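PDB 2OIX: xanthomonas outer protein D from Xanthomonas euvesicatoria, which is a secreted virulence factor whose Ulp1-type (family C48) cysteine protease domain, captured here as an inactive mutant, removes SUMO from proteins. Local coordinates for residues 3-6 with 7-11; 83-86 with 87-90; 144-147 with 148-152. The protein carries 1 engineered substitution. All blocks are in the same frame, centred on the assembly; numbering follows the deposited sequence.

Interaction 1 (3-6 with 7-11); sequences SWLL and DGHLR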
loop_
_atom_site.group_PDB
_atom_site.type_symbol
_atom_site.label_atom_id
_atom_site.label_comp_id
_atom_site.label_asym_id
_atom_site.label_seq_id
_atom_site.Cartn_x
_atom_site.Cartn_y
_atom_site.Cartn_z
ATOM N N SER A 3 5.385 16.660 11.264
ATOM C CA SER A 3 3.937 16.515 11.259
ATOM C C SER A 3 3.608 15.177 10.601
ATOM O O SER A 3 4.465 14.582 9.939
ATOM C CB SER A 3 3.286 17.661 10.477
ATOM O OG SER A 3 3.523 17.539 9.076
ATOM N N TRP A 4 2.379 14.704 10.769
ATOM C CA TRP A 4 2.001 13.438 10.163
ATOM C C TRP A 4 1.191 13.606 8.880
ATOM O O TRP A 4 0.540 14.635 8.671
ATOM C CB TRP A 4 1.321 12.504 11.176
ATOM C CG TRP A 4 -0.026 12.945 11.679
ATOM C CD1 TRP A 4 -1.258 12.568 11.189
ATOM C CD2 TRP A 4 -0.290 13.820 12.790
ATOM N NE1 TRP A 4 -2.264 13.162 11.929
ATOM C CE2 TRP A 4 -1.698 13.939 12.908
ATOM C CE3 TRP A 4 0.526 14.523 13.691
ATOM C CZ2 TRP A 4 -2.303 14.726 13.892
ATOM C CZ3 TRP A 4 -0.078 15.305 14.673
ATOM C CH2 TRP A 4 -1.480 15.402 14.762
ATOM N N LEU A 5 1.287 12.608 8.008
ATOM C CA LEU A 5 0.545 12.583 6.751
ATOM C C LEU A 5 -0.898 12.134 6.972
ATOM O O LEU A 5 -1.142 11.207 7.743
ATOM C CB LEU A 5 1.227 11.649 5.735
ATOM C CG LEU A 5 2.607 12.037 5.189
ATOM C CD1 LEU A 5 2.929 11.175 3.949
ATOM C CD2 LEU A 5 2.777 13.513 4.871
ATOM N N LEU A 6 -1.841 12.816 6.312
ATOM C CA LEU A 6 -3.273 12.451 6.322
ATOM C C LEU A 6 -3.615 11.605 5.088
ATOM O O LEU A 6 -2.802 11.507 4.176
ATOM C CB LEU A 6 -4.132 13.714 6.322
ATOM C CG LEU A 6 -3.813 14.780 7.381
ATOM C CD1 LEU A 6 -4.803 15.946 7.305
ATOM C CD2 LEU A 6 -3.819 14.209 8.776
ATOM N N ASP A 7 -4.805 11.022 5.059
ATOM C CA ASP A 7 -5.276 10.225 3.909
ATOM C C ASP A 7 -5.083 11.012 2.604
ATOM O O ASP A 7 -4.652 10.443 1.608
ATOM C CB ASP A 7 -6.767 9.885 4.060
ATOM C CG ASP A 7 -7.057 8.965 5.256
ATOM O OD1 ASP A 7 -6.897 7.718 5.144
ATOM O OD2 ASP A 7 -7.489 9.503 6.311
ATOM N N GLY A 8 -5.458 12.307 2.633
ATOM C CA GLY A 8 -5.336 13.226 1.492
ATOM C C GLY A 8 -3.932 13.450 0.946
ATOM O O GLY A 8 -3.757 13.683 -0.247
ATOM N N HIS A 9 -2.925 13.408 1.808
ATOM C CA HIS A 9 -1.545 13.508 1.355
ATOM C C HIS A 9 -1.099 12.280 0.619
ATOM O O HIS A 9 -0.404 12.390 -0.389
ATOM C CB HIS A 9 -0.634 13.694 2.539
ATOM C CG HIS A 9 -0.841 14.992 3.242
ATOM N ND1 HIS A 9 -1.362 15.069 4.515
ATOM C CD2 HIS A 9 -0.601 16.271 2.857
ATOM C CE1 HIS A 9 -1.414 16.335 4.895
ATOM N NE2 HIS A 9 -0.984 17.083 3.896
ATOM N N LEU A 10 -1.465 11.116 1.155
ATOM C CA LEU A 10 -1.133 9.844 0.519
ATOM C C LEU A 10 -1.816 9.785 -0.843
ATOM O O LEU A 10 -1.166 9.494 -1.843
ATOM C CB LEU A 10 -1.548 8.660 1.408
ATOM C CG LEU A 10 -0.477 8.119 2.389
ATOM C CD1 LEU A 10 -0.407 9.019 3.528
ATOM C CD2 LEU A 10 -0.946 6.738 2.920
ATOM N N ARG A 11 -3.123 10.090 -0.871
ATOM C CA ARG A 11 -3.877 10.168 -2.119
ATOM C C ARG A 11 -3.278 11.100 -3.181
ATOM O O ARG A 11 -3.222 10.733 -4.363
ATOM C CB ARG A 11 -5.331 10.574 -1.848
ATOM C CG ARG A 11 -6.192 10.607 -3.089
ATOM C CD ARG A 11 -6.405 9.197 -3.642
ATOM N NE ARG A 11 -7.016 9.212 -4.971
ATOM C CZ ARG A 11 -8.316 9.042 -5.214
ATOM N NH1 ARG A 11 -9.176 8.816 -4.223
ATOM N NH2 ARG A 11 -8.760 9.095 -6.468
#
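The backbone O of L6 takes two weak hydrogen bonds from the first turn of the helix. H9 N reaches L6 O at 3.0 Å, with a bent N-H...O angle of 130°. L10 N lies farther off, 3.3 Å from L6 O, but its approach is straighter. L6 sits at the N-cap. Its side chain is apolar and cannot cap the helix, but H9 reaches back to the residue. The bond from L6 N to H9 ND1 is 2.9 Å long and nearly straight at 167°. The partner lies in the ring plane at the imidazole edge. Since L6 N is the donor, ND1 is the acceptor and carries no proton. H9 CG stands beside its own backbone N (chi1 -66°), which swings the ring back beside L6. It runs alongside that side chain, with H9 CE1 3.8 Å from L6 CG. L5 packs on the buried side, where its CB is 3.8 Å from L10 CD1 and the two side chains cross at about a right angle. The contact starts helix 7-20. L5 and L10 both rest on L141 of helix 136-153. L10 also meets W76 and P68 of strands 75-82 and 64-71, and H9 touches L178 of helix 171-179.

Interaction 2 (83-86 with 87-90); sequences RRNK and DAVA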
loop_
_atom_site.group_PDB
_atom_site.type_symbol
_atom_site.label_atom_id
_atom_site.label_comp_id
_atom_site.label_asym_id
_atom_site.label_seq_id
_atom_site.Cartn_x
_atom_site.Cartn_y
_atom_site.Cartn_z
ATOM N N ARG A 83 -2.429 -10.409 -7.074
ATOM C CA ARG A 83 -3.293 -11.513 -7.475
ATOM C C ARG A 83 -3.242 -11.854 -8.956
ATOM O O ARG A 83 -4.230 -12.358 -9.526
ATOM C CB ARG A 83 -4.726 -11.293 -6.990
ATOM C CG ARG A 83 -5.290 -10.001 -7.498
ATOM C CD ARG A 83 -6.389 -9.403 -6.629
ATOM N NE ARG A 83 -6.664 -8.091 -7.206
ATOM C CZ ARG A 83 -7.450 -7.166 -6.697
ATOM N NH1 ARG A 83 -8.124 -7.392 -5.571
ATOM N NH2 ARG A 83 -7.565 -6.014 -7.353
ATOM N N ARG A 84 -2.070 -11.687 -9.564
ATOM C CA ARG A 84 -1.897 -11.998 -10.984
ATOM C C ARG A 84 -2.198 -13.487 -11.208
ATOM O O ARG A 84 -2.775 -13.888 -12.221
ATOM C CB ARG A 84 -0.495 -11.671 -11.486
ATOM C CG ARG A 84 -0.229 -10.190 -11.701
ATOM C CD ARG A 84 1.197 -10.017 -12.103
ATOM N NE ARG A 84 2.021 -10.190 -10.908
ATOM C CZ ARG A 84 3.356 -10.147 -10.906
ATOM N NH1 ARG A 84 4.025 -9.978 -12.049
ATOM N NH2 ARG A 84 4.015 -10.306 -9.763
ATOM N N ASN A 85 -1.840 -14.298 -10.223
ATOM C CA ASN A 85 -2.178 -15.712 -10.234
ATOM C C ASN A 85 -3.286 -15.919 -9.212
ATOM O O ASN A 85 -3.038 -15.873 -8.011
ATOM C CB ASN A 85 -0.958 -16.552 -9.873
ATOM C CG ASN A 85 -1.231 -18.046 -9.951
ATOM O OD1 ASN A 85 -2.390 -18.505 -9.981
ATOM N ND2 ASN A 85 -0.153 -18.824 -9.987
ATOM N N LYS A 86 -4.497 -16.160 -9.697
ATOM C CA LYS A 86 -5.668 -16.318 -8.833
ATOM C C LYS A 86 -5.682 -17.560 -7.923
ATOM O O LYS A 86 -6.349 -17.539 -6.891
ATOM C CB LYS A 86 -6.970 -16.201 -9.636
ATOM C CG LYS A 86 -7.387 -17.504 -10.326
ATOM C CD LYS A 86 -8.884 -17.593 -10.531
ATOM C CE LYS A 86 -9.306 -19.053 -10.497
ATOM N NZ LYS A 86 -8.412 -19.890 -11.360
ATOM N N ASP A 87 -4.954 -18.622 -8.287
ATOM C CA ASP A 87 -4.785 -19.743 -7.384
ATOM C C ASP A 87 -3.607 -19.613 -6.424
ATOM O O ASP A 87 -3.403 -20.497 -5.584
ATOM C CB ASP A 87 -4.710 -21.070 -8.158
ATOM C CG ASP A 87 -5.669 -21.123 -9.328
ATOM O OD1 ASP A 87 -6.668 -21.897 -9.281
ATOM O OD2 ASP A 87 -5.410 -20.409 -10.324
ATOM N N ALA A 88 -2.828 -18.538 -6.556
ATOM C CA ALA A 88 -1.675 -18.326 -5.687
ATOM C C ALA A 88 -1.491 -16.833 -5.445
ATOM O O ALA A 88 -0.464 -16.241 -5.820
ATOM C CB ALA A 88 -0.423 -18.932 -6.266
ATOM N N VAL A 89 -2.500 -16.234 -4.807
ATOM C CA VAL A 89 -2.411 -14.837 -4.386
ATOM C C VAL A 89 -1.317 -14.614 -3.328
ATOM O O VAL A 89 -1.217 -15.334 -2.322
ATOM C CB VAL A 89 -3.799 -14.309 -3.911
ATOM C CG1 VAL A 89 -3.796 -12.840 -3.641
ATOM C CG2 VAL A 89 -4.870 -14.667 -4.969
ATOM N N ALA A 90 -0.494 -13.607 -3.557
ATOM C CA ALA A 90 0.551 -13.287 -2.612
ATOM C C ALA A 90 0.215 -11.935 -1.984
ATOM O O ALA A 90 -0.376 -11.066 -2.654
ATOM C CB ALA A 90 1.883 -13.227 -3.303
HETATM O O HOH W 1 -0.562 -14.180 -7.608
HETATM O O HOH W 2 -4.918 -17.775 -3.737
#
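N85 and A88 are joined by the backbone bond that closes the turn. A88 N donates to N85 O at 3.0 Å, and the donor stands well above the carbonyl plane, 61° out of it. A second bond comes from the side chain of N85. D87 N donates to N85 OD1 at 3.1 Å, with the donor tilted from the amide plane. The CG of N85 is anti to its backbone N (chi1 -176°), which sets the side-chain amide beside its own carbonyl carbon, with OD1 facing D87 N. N85 thus accepts with two oxygens: OD1 from D87 N, two residues on, and O from A88 N, three on. This is an Asx turn built onto the start of the beta turn.

Two waters add polar links. Water 1 accepts from N85 N and lies 2.7 Å from A88 O, to which it can donate, bridging the two arms. Water 2 accepts from V89 N at 3.1 Å, and its link to K86 O is weak.

The charged contact is between neighbours at the tip. K86 and D87 lie side by side and point the same way. K86 NZ forms a salt bridge to D87 OD2 at 3.2 Å, on the syn side and 31° out of the carboxylate plane. Its bond to D87 OD1 is weak. The lysine chain bends at its last torsion, which turns the ammonium back to the carboxylate.

Apolar packing is slight: R83 CB meets V89 CG1 at 3.8 Å. A88 CB lies 3.7 Å from N85 ND2, a van der Waals touch. The R83 guanidinium bonds instead to the backbone oxygens of L56 and P62.

The whole is a type I beta turn, N85 to A88, in the surface hairpin connection between antiparallel strands 75-82 and 90-94.

Interaction 3 (144-147 with 148-152); sequences IEVL and AHRVL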
loop_
_atom_site.group_PDB
_atom_site.type_symbol
_atom_site.label_atom_id
_atom_site.label_comp_id
_atom_site.label_asym_id
_atom_site.label_seq_id
_atom_site.Cartn_x
_atom_site.Cartn_y
_atom_site.Cartn_z
ATOM N N ILE A 144 5.799 2.351 -1.732
ATOM C CA ILE A 144 4.937 2.254 -2.910
ATOM C C ILE A 144 5.707 2.583 -4.184
ATOM O O ILE A 144 5.641 1.817 -5.152
ATOM C CB ILE A 144 3.673 3.145 -2.765
ATOM C CG1 ILE A 144 2.710 2.549 -1.687
ATOM C CG2 ILE A 144 2.985 3.285 -4.140
ATOM C CD1 ILE A 144 1.561 3.478 -1.325
ATOM N N GLU A 145 6.456 3.675 -4.122
ATOM C CA GLU A 145 7.235 4.264 -5.230
ATOM C C GLU A 145 8.351 3.312 -5.729
ATOM O O GLU A 145 8.474 3.052 -6.927
ATOM C CB GLU A 145 7.858 5.568 -4.752
ATOM C CG GLU A 145 8.805 6.231 -5.752
ATOM C CD GLU A 145 8.136 7.318 -6.564
ATOM O OE1 GLU A 145 6.965 7.644 -6.235
ATOM O OE2 GLU A 145 8.783 7.864 -7.506
ATOM N N VAL A 146 9.146 2.815 -4.781
ATOM C CA VAL A 146 10.184 1.809 -4.999
ATOM C C VAL A 146 9.607 0.554 -5.614
ATOM O O VAL A 146 10.118 0.081 -6.618
ATOM C CB VAL A 146 10.871 1.457 -3.668
ATOM C CG1 VAL A 146 11.842 0.315 -3.835
ATOM C CG2 VAL A 146 11.669 2.701 -3.142
ATOM N N LEU A 147 8.562 0.014 -4.995
ATOM C CA LEU A 147 7.975 -1.227 -5.499
ATOM C C LEU A 147 7.289 -1.045 -6.894
ATOM O O LEU A 147 7.438 -1.914 -7.781
ATOM C CB LEU A 147 7.020 -1.802 -4.456
ATOM C CG LEU A 147 7.567 -2.384 -3.140
ATOM C CD1 LEU A 147 6.305 -3.028 -2.361
ATOM C CD2 LEU A 147 8.579 -3.514 -3.425
ATOM N N ALA A 148 6.571 0.066 -7.081
ATOM C CA ALA A 148 6.029 0.439 -8.408
ATOM C C ALA A 148 7.098 0.445 -9.494
ATOM O O ALA A 148 6.897 -0.119 -10.567
ATOM C CB ALA A 148 5.284 1.792 -8.363
ATOM N N HIS A 149 8.236 1.083 -9.232
ATOM C CA HIS A 149 9.305 1.064 -10.233
ATOM C C HIS A 149 9.873 -0.347 -10.519
ATOM O O HIS A 149 10.258 -0.659 -11.666
ATOM C CB HIS A 149 10.383 2.089 -9.883
ATOM C CG HIS A 149 9.987 3.499 -10.225
ATOM N ND1 HIS A 149 9.163 4.255 -9.422
ATOM C CD2 HIS A 149 10.297 4.283 -11.290
ATOM C CE1 HIS A 149 8.971 5.440 -9.980
ATOM N NE2 HIS A 149 9.654 5.486 -11.110
ATOM N N ARG A 150 9.899 -1.206 -9.501
ATOM C CA ARG A 150 10.332 -2.588 -9.711
ATOM C C ARG A 150 9.339 -3.363 -10.587
ATOM O O ARG A 150 9.743 -4.223 -11.363
ATOM C CB ARG A 150 10.556 -3.289 -8.365
ATOM C CG ARG A 150 11.702 -2.627 -7.583
ATOM C CD ARG A 150 12.054 -3.413 -6.316
ATOM N NE ARG A 150 13.086 -2.712 -5.538
ATOM C CZ ARG A 150 13.434 -3.012 -4.290
ATOM N NH1 ARG A 150 12.874 -3.998 -3.681
ATOM N NH2 ARG A 150 14.375 -2.310 -3.624
ATOM N N VAL A 151 8.054 -3.055 -10.484
ATOM C CA VAL A 151 7.069 -3.727 -11.357
ATOM C C VAL A 151 7.360 -3.248 -12.797
ATOM O O VAL A 151 7.457 -4.049 -13.716
ATOM C CB VAL A 151 5.627 -3.462 -10.936
ATOM C CG1 VAL A 151 4.661 -4.024 -11.983
ATOM C CG2 VAL A 151 5.340 -4.076 -9.484
ATOM N N LEU A 152 7.563 -1.943 -12.972
ATOM C CA LEU A 152 7.798 -1.371 -14.294
ATOM C C LEU A 152 9.030 -1.952 -14.955
ATOM O O LEU A 152 9.032 -2.211 -16.165
ATOM C CB LEU A 152 7.992 0.140 -14.176
ATOM C CG LEU A 152 6.804 1.088 -14.400
ATOM C CD1 LEU A 152 5.432 0.570 -13.936
ATOM C CD2 LEU A 152 7.111 2.446 -13.789
#
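E145 and H149, one helical turn apart, lie side by side and point the same way. Their carboxylate and ring planes are 33° apart, and E145 OE2 comes 3.5 Å from H149 CE1. The imidazole is turned back on the helix. H149 ND1 donates to E145 O at 2.9 Å, with the oxygen in the ring plane. H149 N also donates to E145 O, at 3.0 Å. The two donors reach this oxygen from opposite faces of its carbonyl plane, and both bonds are nearly straight. The ND1 bond holds the ring's rotation and requires a proton on ND1. The carboxylate of E145 has stronger partners elsewhere, in Y13 and R20.

V146 and R150 make a second parallel pair. The R150 chain is extended from CG to NE and runs back along the helix. V146 CG1 then sits over one guanidinium face, 3.3 Å above the plane and offset toward the rim. R150 NH1 is held by the backbone oxygens of D163 and G161.

These pairs lie in the C-terminal half of helix 136-153. Its buried side carries I144, L147, A148 and V151, which pack on strands 30-32 and 64-71. I144 and E145 also touch L17 of helix 7-20.

How the interactions relate
All three contacts are local, and they follow one another along the chain without nesting or crossing. Interaction 1 comes first and starts helix 7-20. Interaction 2 closes the tight turn between strands 75-82 and 90-94. Interaction 3 spans successive turns of helix 136-153 and closes no loop. Interactions 1 and 2 lie on opposite sides of the chain's centre, their own centres about 30 Å apart. Interaction 3 has its centre about 20 Å from that of interaction 1 and about 19 Å from that of interaction 2. L141 of helix 136-153 receives side chains from interaction 1. Strand 64-71 of the mixed sheet is touched by side chains from all three, within the Ulp1-type catalytic domain.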